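Trehalose-6-phosphate phosphatase (Neosartorya fumigata, PDB 5DXL) is a phosphatase of the HAD superfamily, built from a Rossmann-like core domain and a smaller alpha/beta cap domain. Local coordinates at residues A[13-18]-A[267-272]; A[118-123]-A[130-135]. All coordinates share one frame; numbering follows the deposited sequence.

Interaction 1 of 2, residues A[13-18]-A[267-272]; sequences KQYRKA and SMLNNS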
ATOM      1  N   LYS A  13     -17.995  17.070   4.849  1.00 18.15           N
ATOM      2  CA  LYS A  13     -19.425  16.860   4.655  1.00 19.87           C
ATOM      3  C   LYS A  13     -19.756  15.381   4.429  1.00 20.48           C
ATOM      4  O   LYS A  13     -20.690  14.845   5.034  1.00 21.55           O
ATOM      5  CB  LYS A  13     -19.934  17.702   3.483  1.00 23.52           C
ATOM      6  CG  LYS A  13     -21.444  17.653   3.301  1.00 25.46           C
ATOM      7  CD  LYS A  13     -21.884  18.426   2.058  1.00 30.72           C
ATOM      8  CE  LYS A  13     -23.395  18.372   1.900  1.00 38.49           C
ATOM      9  NZ  LYS A  13     -23.844  18.915   0.593  1.00 41.17           N
ATOM     10  N   GLN A  14     -18.989  14.704   3.581  1.00 15.74           N
ATOM     11  CA  GLN A  14     -19.276  13.299   3.331  1.00 15.29           C
ATOM     12  C   GLN A  14     -18.892  12.433   4.538  1.00 16.40           C
ATOM     13  O   GLN A  14     -19.547  11.436   4.816  1.00 17.06           O
ATOM     14  CB  GLN A  14     -18.566  12.814   2.063  1.00 16.81           C
ATOM     15  CG  GLN A  14     -18.992  11.430   1.603  1.00 16.50           C
ATOM     16  CD  GLN A  14     -20.505  11.311   1.375  1.00 21.89           C
ATOM     17  OE1 GLN A  14     -21.187  12.300   1.088  1.00 25.45           O
ATOM     18  NE2 GLN A  14     -21.027  10.094   1.499  1.00 18.94           N
ATOM     19  N   TYR A  15     -17.842  12.824   5.255  1.00 14.13           N
ATOM     20  CA  TYR A  15     -17.440  12.128   6.486  1.00 12.77           C
ATOM     21  C   TYR A  15     -18.582  12.112   7.495  1.00 18.02           C
ATOM     22  O   TYR A  15     -18.916  11.067   8.057  1.00 15.55           O
ATOM     23  CB  TYR A  15     -16.210  12.798   7.105  1.00 14.73           C
ATOM     24  CG  TYR A  15     -15.670  12.131   8.363  1.00 14.05           C
ATOM     25  CD1 TYR A  15     -14.952  10.946   8.299  1.00 12.04           C
ATOM     26  CD2 TYR A  15     -15.852  12.713   9.608  1.00 17.06           C
ATOM     27  CE1 TYR A  15     -14.438  10.348   9.446  1.00 13.78           C
ATOM     28  CE2 TYR A  15     -15.346  12.120  10.759  1.00 17.31           C
ATOM     29  CZ  TYR A  15     -14.637  10.938  10.666  1.00 17.69           C
ATOM     30  OH  TYR A  15     -14.142  10.353  11.816  1.00 22.04           O
ATOM     31  N   ARG A  16     -19.177  13.279   7.712  1.00 17.39           N
ATOM     32  CA  ARG A  16     -20.294  13.398   8.665  1.00 18.99           C
ATOM     33  C   ARG A  16     -21.514  12.582   8.246  1.00 22.23           C
ATOM     34  O   ARG A  16     -22.216  12.014   9.081  1.00 23.63           O
ATOM     35  CB  ARG A  16     -20.692  14.858   8.824  1.00 18.92           C
ATOM     36  CG  ARG A  16     -19.730  15.672   9.643  1.00 20.21           C
ATOM     37  CD  ARG A  16     -20.263  17.095   9.811  1.00 28.50           C
ATOM     38  NE  ARG A  16     -19.446  17.864  10.739  1.00 32.38           N
ATOM     39  CZ  ARG A  16     -19.111  19.136  10.567  1.00 35.79           C
ATOM     40  NH1 ARG A  16     -19.529  19.802   9.495  1.00 36.48           N
ATOM     41  NH2 ARG A  16     -18.352  19.743  11.470  1.00 36.29           N
ATOM     42  N   LYS A  17     -21.763  12.532   6.947  1.00 21.44           N
ATOM     43  CA  LYS A  17     -22.928  11.855   6.396  1.00 25.56           C
ATOM     44  C   LYS A  17     -22.783  10.330   6.456  1.00 28.28           C
ATOM     45  O   LYS A  17     -23.756   9.597   6.645  1.00 25.24           O
ATOM     46  CB  LYS A  17     -23.138  12.323   4.955  1.00 29.71           C
ATOM     47  CG  LYS A  17     -24.419  11.886   4.284  1.00 35.51           C
ATOM     48  CD  LYS A  17     -24.536  12.579   2.928  1.00 38.12           C
ATOM     49  CE  LYS A  17     -25.759  12.123   2.159  1.00 46.32           C
ATOM     50  NZ  LYS A  17     -27.018  12.450   2.883  1.00 59.48           N
ATOM     51  N   ALA A  18     -21.553   9.857   6.308  1.00 22.40           N
ATOM     52  CA  ALA A  18     -21.291   8.432   6.188  1.00 20.20           C
ATOM     53  C   ALA A  18     -21.443   7.678   7.498  1.00 18.17           C
ATOM     54  O   ALA A  18     -20.928   8.096   8.531  1.00 21.25           O
ATOM     55  CB  ALA A  18     -19.886   8.211   5.628  1.00 17.43           C
ATOM     56  N   SER A 267      -6.867  15.522  11.454  1.00 10.90           N
ATOM     57  CA  SER A 267      -7.251  16.264  12.668  1.00 11.72           C
ATOM     58  C   SER A 267      -8.588  16.975  12.499  1.00 13.93           C
ATOM     59  O   SER A 267      -9.417  16.966  13.416  1.00 15.18           O
ATOM     60  CB  SER A 267      -6.168  17.272  13.044  1.00 16.45           C
ATOM     61  OG  SER A 267      -4.972  16.601  13.389  1.00 24.60           O
HETATM   62  N   MSE A 268      -8.807  17.575  11.331  1.00 13.23           N
HETATM   63  CA  MSE A 268     -10.082  18.228  11.046  1.00 15.16           C
HETATM   64  C   MSE A 268     -11.219  17.223  11.175  1.00 16.49           C
HETATM   65  O   MSE A 268     -12.256  17.528  11.769  1.00 14.38           O
HETATM   66  CB  MSE A 268     -10.094  18.855   9.643  1.00 14.72           C
HETATM   67  CG  MSE A 268     -11.501  19.320   9.181  1.00 13.32           C
HETATM   68 SE   MSE A 268     -11.410  19.880   7.319  1.00 29.49          SE
HETATM   69  CE  MSE A 268     -11.294  18.063   6.582  1.00 16.74           C
ATOM     70  N   LEU A 269     -11.032  16.019  10.630  1.00 10.53           N
ATOM     71  CA  LEU A 269     -12.080  15.008  10.731  1.00 11.85           C
ATOM     72  C   LEU A 269     -12.300  14.610  12.190  1.00 14.04           C
ATOM     73  O   LEU A 269     -13.450  14.488  12.650  1.00 14.56           O
ATOM     74  CB  LEU A 269     -11.736  13.773   9.889  1.00 10.98           C
ATOM     75  CG  LEU A 269     -11.596  14.019   8.387  1.00 11.99           C
ATOM     76  CD1 LEU A 269     -11.269  12.697   7.706  1.00 11.49           C
ATOM     77  CD2 LEU A 269     -12.867  14.629   7.795  1.00 13.42           C
ATOM     78  N   ASN A 270     -11.206  14.436  12.926  1.00 11.64           N
ATOM     79  CA  ASN A 270     -11.283  14.087  14.345  1.00 11.74           C
ATOM     80  C   ASN A 270     -12.027  15.137  15.151  1.00 15.57           C
ATOM     81  O   ASN A 270     -12.759  14.802  16.083  1.00 16.84           O
ATOM     82  CB  ASN A 270      -9.890  13.910  14.946  1.00 12.53           C
ATOM     83  CG  ASN A 270      -9.207  12.615  14.508  1.00 13.25           C
ATOM     84  OD1 ASN A 270      -9.855  11.671  14.073  1.00 12.57           O
ATOM     85  ND2 ASN A 270      -7.887  12.569  14.653  1.00 11.36           N
ATOM     86  N   ASN A 271     -11.835  16.402  14.800  1.00 14.41           N
ATOM     87  CA  ASN A 271     -12.440  17.497  15.558  1.00 14.58           C
ATOM     88  C   ASN A 271     -13.932  17.646  15.319  1.00 18.50           C
ATOM     89  O   ASN A 271     -14.577  18.502  15.938  1.00 19.10           O
ATOM     90  CB  ASN A 271     -11.730  18.809  15.237  1.00 15.69           C
ATOM     91  CG  ASN A 271     -10.332  18.860  15.813  1.00 21.69           C
ATOM     92  OD1 ASN A 271     -10.012  18.127  16.749  1.00 25.19           O
ATOM     93  ND2 ASN A 271      -9.490  19.730  15.258  1.00 26.89           N
ATOM     94  N   SER A 272     -14.484  16.821  14.431  1.00 16.58           N
ATOM     95  CA  SER A 272     -15.925  16.810  14.213  1.00 20.45           C
ATOM     96  C   SER A 272     -16.605  15.805  15.142  1.00 18.84           C
ATOM     97  O   SER A 272     -17.816  15.589  15.047  1.00 20.31           O
ATOM     98  CB  SER A 272     -16.262  16.488  12.752  1.00 18.46           C
ATOM     99  OG  SER A 272     -16.017  15.126  12.456  1.00 18.36           O
TER
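The phenol ring of Y15 lies against L269 with one face turned toward the leucine. L269 CB sits over the middle of that face, 4.1 Å from the Y15 ring centroid and only 12° off the ring normal, which makes this a CH-pi contact. The rest of the leucine spreads toward the root of the tyrosine: CD2 of L269 comes to 3.8 Å from Y15 CG, while L269 CD1 stands beside Y15 CD1. Y15 reaches across because its CG is anti to the backbone N (chi1 -178°), which sends the ring out from helix 8-17 toward the end of helix 259-270.

S272 meets the same ring from another direction. Its OG lies at the ring edge, near the plane, 3.5 Å from Y15 CE2. That hydroxyl is held by its own segment: S272 OG donates to L269 O at 2.7 Å, in the carbonyl plane, and S272 N donates to the same oxygen at 3.1 Å. Two donors therefore grip L269 O where the helix gives way to the turn, and the oxygen itself comes to 3.6 Å from Y15 CE2. Further out, the extended side chain of R16 passes S272, with R16 NE 4.0 Å from S272 CB.

Y15 OH is hydrogen-bonded to N60 ND2; elsewhere R21 makes a cation-pi contact with the ring and the F211 ring meets it edge-to-face. Y15 and L269 both also touch F23 on strand 21-25. The contact is thus helix-on-helix packing against the parallel part of the mixed beta-sheet of a Rossmann-like HAD core, joining the helix that leads into central strand 21-25 to a helix near the C-terminal end of the modelled chain.

Interaction 2 of 2, residues A[118-123]-A[130-135]; sequences EVFQHF and SFIERK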
ATOM      1  N   GLU A 118      15.543 -22.248 -10.255  1.00 15.70           N
ATOM      2  CA  GLU A 118      16.155 -23.118 -11.249  1.00 20.19           C
ATOM      3  C   GLU A 118      16.416 -22.341 -12.542  1.00 20.29           C
ATOM      4  O   GLU A 118      17.511 -22.417 -13.118  1.00 17.76           O
ATOM      5  CB  GLU A 118      15.256 -24.334 -11.500  1.00 21.86           C
ATOM      6  CG  GLU A 118      15.921 -25.459 -12.257  1.00 34.72           C
ATOM      7  CD  GLU A 118      15.091 -26.729 -12.233  1.00 44.62           C
ATOM      8  OE1 GLU A 118      14.182 -26.832 -11.376  1.00 39.48           O
ATOM      9  OE2 GLU A 118      15.347 -27.618 -13.072  1.00 49.51           O
ATOM     10  N   VAL A 119      15.416 -21.583 -12.977  1.00 16.59           N
ATOM     11  CA  VAL A 119      15.523 -20.764 -14.178  1.00 17.27           C
ATOM     12  C   VAL A 119      16.552 -19.646 -14.003  1.00 20.53           C
ATOM     13  O   VAL A 119      17.424 -19.448 -14.853  1.00 16.04           O
ATOM     14  CB  VAL A 119      14.166 -20.154 -14.556  1.00 17.78           C
ATOM     15  CG1 VAL A 119      14.323 -19.077 -15.629  1.00 16.93           C
ATOM     16  CG2 VAL A 119      13.200 -21.240 -15.010  1.00 19.70           C
ATOM     17  N   PHE A 120      16.458 -18.904 -12.905  1.00 14.64           N
ATOM     18  CA  PHE A 120      17.439 -17.856 -12.657  1.00 12.59           C
ATOM     19  C   PHE A 120      18.868 -18.414 -12.554  1.00 17.00           C
ATOM     20  O   PHE A 120      19.817 -17.787 -13.030  1.00 15.87           O
ATOM     21  CB  PHE A 120      17.091 -17.075 -11.371  1.00 11.59           C
ATOM     22  CG  PHE A 120      16.029 -16.007 -11.542  1.00 11.48           C
ATOM     23  CD1 PHE A 120      15.523 -15.658 -12.781  1.00 12.35           C
ATOM     24  CD2 PHE A 120      15.543 -15.336 -10.419  1.00 10.66           C
ATOM     25  CE1 PHE A 120      14.548 -14.663 -12.901  1.00 11.94           C
ATOM     26  CE2 PHE A 120      14.580 -14.337 -10.529  1.00 10.21           C
ATOM     27  CZ  PHE A 120      14.079 -14.002 -11.766  1.00 11.68           C
ATOM     28  N   GLN A 121      19.039 -19.585 -11.941  1.00 18.73           N
ATOM     29  CA  GLN A 121      20.380 -20.143 -11.783  1.00 17.82           C
ATOM     30  C   GLN A 121      20.966 -20.490 -13.143  1.00 17.54           C
ATOM     31  O   GLN A 121      22.159 -20.308 -13.393  1.00 19.20           O
ATOM     32  CB  GLN A 121      20.362 -21.388 -10.893  1.00 22.32           C
ATOM     33  CG  GLN A 121      21.732 -22.022 -10.711  1.00 29.10           C
ATOM     34  CD  GLN A 121      22.720 -21.102 -10.005  1.00 36.39           C
ATOM     35  OE1 GLN A 121      22.334 -20.268  -9.183  1.00 31.75           O
ATOM     36  NE2 GLN A 121      24.004 -21.254 -10.324  1.00 38.61           N
ATOM     37  N   HIS A 122      20.095 -20.971 -14.017  1.00 16.22           N
ATOM     38  CA  HIS A 122      20.477 -21.342 -15.371  1.00 18.28           C
ATOM     39  C   HIS A 122      21.005 -20.136 -16.126  1.00 21.18           C
ATOM     40  O   HIS A 122      22.092 -20.190 -16.713  1.00 17.68           O
ATOM     41  CB  HIS A 122      19.285 -21.937 -16.099  1.00 18.07           C
ATOM     42  CG  HIS A 122      19.612 -22.464 -17.456  1.00 19.75           C
ATOM     43  ND1 HIS A 122      19.368 -21.750 -18.610  1.00 24.95           N
ATOM     44  CD2 HIS A 122      20.148 -23.643 -17.844  1.00 19.89           C
ATOM     45  CE1 HIS A 122      19.750 -22.468 -19.651  1.00 17.18           C
ATOM     46  NE2 HIS A 122      20.225 -23.620 -19.214  1.00 26.41           N
ATOM     47  N   PHE A 123      20.234 -19.050 -16.100  1.00 16.87           N
ATOM     48  CA  PHE A 123      20.626 -17.826 -16.785  1.00 15.17           C
ATOM     49  C   PHE A 123      21.818 -17.165 -16.112  1.00 16.89           C
ATOM     50  O   PHE A 123      22.621 -16.513 -16.782  1.00 14.76           O
ATOM     51  CB  PHE A 123      19.455 -16.844 -16.871  1.00 15.30           C
ATOM     52  CG  PHE A 123      18.536 -17.110 -18.019  1.00 13.57           C
ATOM     53  CD1 PHE A 123      18.755 -16.508 -19.253  1.00 15.02           C
ATOM     54  CD2 PHE A 123      17.470 -17.986 -17.885  1.00 16.04           C
ATOM     55  CE1 PHE A 123      17.910 -16.755 -20.328  1.00 16.89           C
ATOM     56  CE2 PHE A 123      16.621 -18.243 -18.953  1.00 17.07           C
ATOM     57  CZ  PHE A 123      16.848 -17.630 -20.185  1.00 17.54           C
ATOM     58  N   SER A 130      26.040 -11.580 -13.692  1.00 13.69           N
ATOM     59  CA  SER A 130      24.695 -11.588 -13.110  1.00 12.73           C
ATOM     60  C   SER A 130      24.690 -12.342 -11.797  1.00 15.02           C
ATOM     61  O   SER A 130      25.596 -13.122 -11.528  1.00 14.03           O
ATOM     62  CB  SER A 130      23.672 -12.214 -14.069  1.00 13.48           C
ATOM     63  OG  SER A 130      23.874 -13.617 -14.211  1.00 13.21           O
ATOM     64  N   PHE A 131      23.662 -12.107 -10.982  1.00 14.03           N
ATOM     65  CA  PHE A 131      23.500 -12.847  -9.735  1.00 14.15           C
ATOM     66  C   PHE A 131      22.059 -12.827  -9.265  1.00 13.23           C
ATOM     67  O   PHE A 131      21.248 -12.027  -9.729  1.00 11.89           O
ATOM     68  CB  PHE A 131      24.419 -12.290  -8.632  1.00 15.22           C
ATOM     69  CG  PHE A 131      24.059 -10.907  -8.167  1.00 13.85           C
ATOM     70  CD1 PHE A 131      24.557  -9.793  -8.821  1.00 15.34           C
ATOM     71  CD2 PHE A 131      23.243 -10.720  -7.058  1.00 16.11           C
ATOM     72  CE1 PHE A 131      24.242  -8.517  -8.398  1.00 18.78           C
ATOM     73  CE2 PHE A 131      22.920  -9.435  -6.631  1.00 19.18           C
ATOM     74  CZ  PHE A 131      23.427  -8.338  -7.306  1.00 16.55           C
ATOM     75  N   ILE A 132      21.759 -13.702  -8.311  1.00 12.93           N
ATOM     76  CA  ILE A 132      20.406 -13.843  -7.803  1.00 14.27           C
ATOM     77  C   ILE A 132      20.306 -13.258  -6.411  1.00 15.52           C
ATOM     78  O   ILE A 132      21.152 -13.542  -5.560  1.00 15.44           O
ATOM     79  CB  ILE A 132      19.972 -15.311  -7.743  1.00 13.77           C
ATOM     80  CG1 ILE A 132      20.036 -15.941  -9.138  1.00 16.29           C
ATOM     81  CG2 ILE A 132      18.569 -15.428  -7.133  1.00 16.40           C
ATOM     82  CD1 ILE A 132      19.942 -17.457  -9.126  1.00 17.03           C
ATOM     83  N   GLU A 133      19.294 -12.420  -6.211  1.00 12.37           N
ATOM     84  CA  GLU A 133      18.929 -11.924  -4.890  1.00 11.83           C
ATOM     85  C   GLU A 133      17.678 -12.645  -4.428  1.00 14.26           C
ATOM     86  O   GLU A 133      16.638 -12.609  -5.085  1.00 13.60           O
ATOM     87  CB  GLU A 133      18.696 -10.412  -4.914  1.00 10.35           C
ATOM     88  CG  GLU A 133      18.071  -9.881  -3.609  1.00 16.06           C
ATOM     89  CD  GLU A 133      17.732  -8.400  -3.670  1.00 19.89           C
ATOM     90  OE1 GLU A 133      17.700  -7.825  -4.784  1.00 19.57           O
ATOM     91  OE2 GLU A 133      17.493  -7.799  -2.593  1.00 22.70           O
ATOM     92  N   ARG A 134      17.776 -13.322  -3.292  1.00 18.70           N
ATOM     93  CA  ARG A 134      16.621 -14.025  -2.764  1.00 20.69           C
ATOM     94  C   ARG A 134      16.102 -13.317  -1.516  1.00 24.54           C
ATOM     95  O   ARG A 134      16.842 -13.111  -0.553  1.00 25.32           O
ATOM     96  CB  ARG A 134      16.982 -15.482  -2.469  1.00 26.09           C
ATOM     97  CG  ARG A 134      15.843 -16.299  -1.882  1.00 32.66           C
ATOM     98  CD  ARG A 134      16.000 -17.778  -2.219  1.00 28.90           C
ATOM     99  NE  ARG A 134      14.727 -18.495  -2.128  1.00 33.85           N
ATOM    100  CZ  ARG A 134      14.577 -19.787  -2.402  1.00 33.52           C
ATOM    101  NH1 ARG A 134      15.625 -20.508  -2.780  1.00 33.92           N
ATOM    102  NH2 ARG A 134      13.381 -20.358  -2.296  1.00 30.50           N
ATOM    103  N   LYS A 135      14.842 -12.900  -1.554  1.00 17.72           N
ATOM    104  CA  LYS A 135      14.175 -12.431  -0.337  1.00 22.24           C
ATOM    105  C   LYS A 135      13.078 -13.415   0.055  1.00 26.37           C
ATOM    106  O   LYS A 135      12.879 -14.427  -0.634  1.00 26.37           O
ATOM    107  CB  LYS A 135      13.605 -11.030  -0.536  1.00 24.03           C
ATOM    108  CG  LYS A 135      14.661  -9.950  -0.656  1.00 30.20           C
ATOM    109  CD  LYS A 135      14.141  -8.631  -0.116  1.00 41.06           C
ATOM    110  CE  LYS A 135      15.239  -7.585  -0.052  1.00 44.35           C
ATOM    111  NZ  LYS A 135      14.767  -6.335   0.608  1.00 50.45           N
TER
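I132 projects from strand 131-134, at the margin of a four-stranded antiparallel sheet, onto F120 and Q121 of helix 112-125, one of the helices packed on that sheet; this is the alpha/beta arrangement of the cap domain in this kind of HAD phosphatase. I132 bridges strand and helix.

Start at I132 CB, which is directed at the helix; the CB atoms of its neighbours F131 and E133 are turned away from it. Two branches leave this carbon. The methyl CG2 heads for the F120 ring and meets it obliquely, 4.5 Å from F120 CD2. The longer branch begins with CG1, anti to the carbonyl carbon (chi1 -59°), and this atom is already 3.9 Å from F120 CB. With chi2 at 166° the branch stays extended, and its tip, CD1, is driven right up to the helix backbone: I132 CD1 is 3.6 Å from F120 CB and equally close, 3.6 Å, to Q121 N. The side chain of Q121 also closes in on this methyl: it is bent at chi2 (63°) and lies across the isoleucine at about a right angle, bringing Q121 OE1 to 3.7 Å from I132 CD1; its other tip atom, NE2, is hydrogen-bonded to E125 OE2, which helps to fix the amide.

Beside it, M117 and T124 of the same helix also touch I132. The F120 ring also meets the W141 ring on strand 139-142, and its side chain touches L162 on helix 148-164, so the contact adjoins further apolar packing. Where the strand begins, S130 CB also points to the helix, but its OG comes no nearer than 4.1 Å to F123 O and is hydrogen-bonded instead to T127 O.

From the N terminus, the chain first forms helix 8-17, whose partner in interaction 1 arrives only after 248 intervening residues, so that contact closes a loop around most of the protein and brings a helix from near the start of the chain against one from near its end. Interaction 2 is nested inside this loop. It is a local closure, with just six residues between helix segment 118-123 and segment 130-135, and it ties the edge strand of the cap sheet to the helix that precedes it. The two contacts do not touch: their centres are 51 Å apart, their nearest atoms about 33 Å, and they lie on opposite sides of the chain's centre.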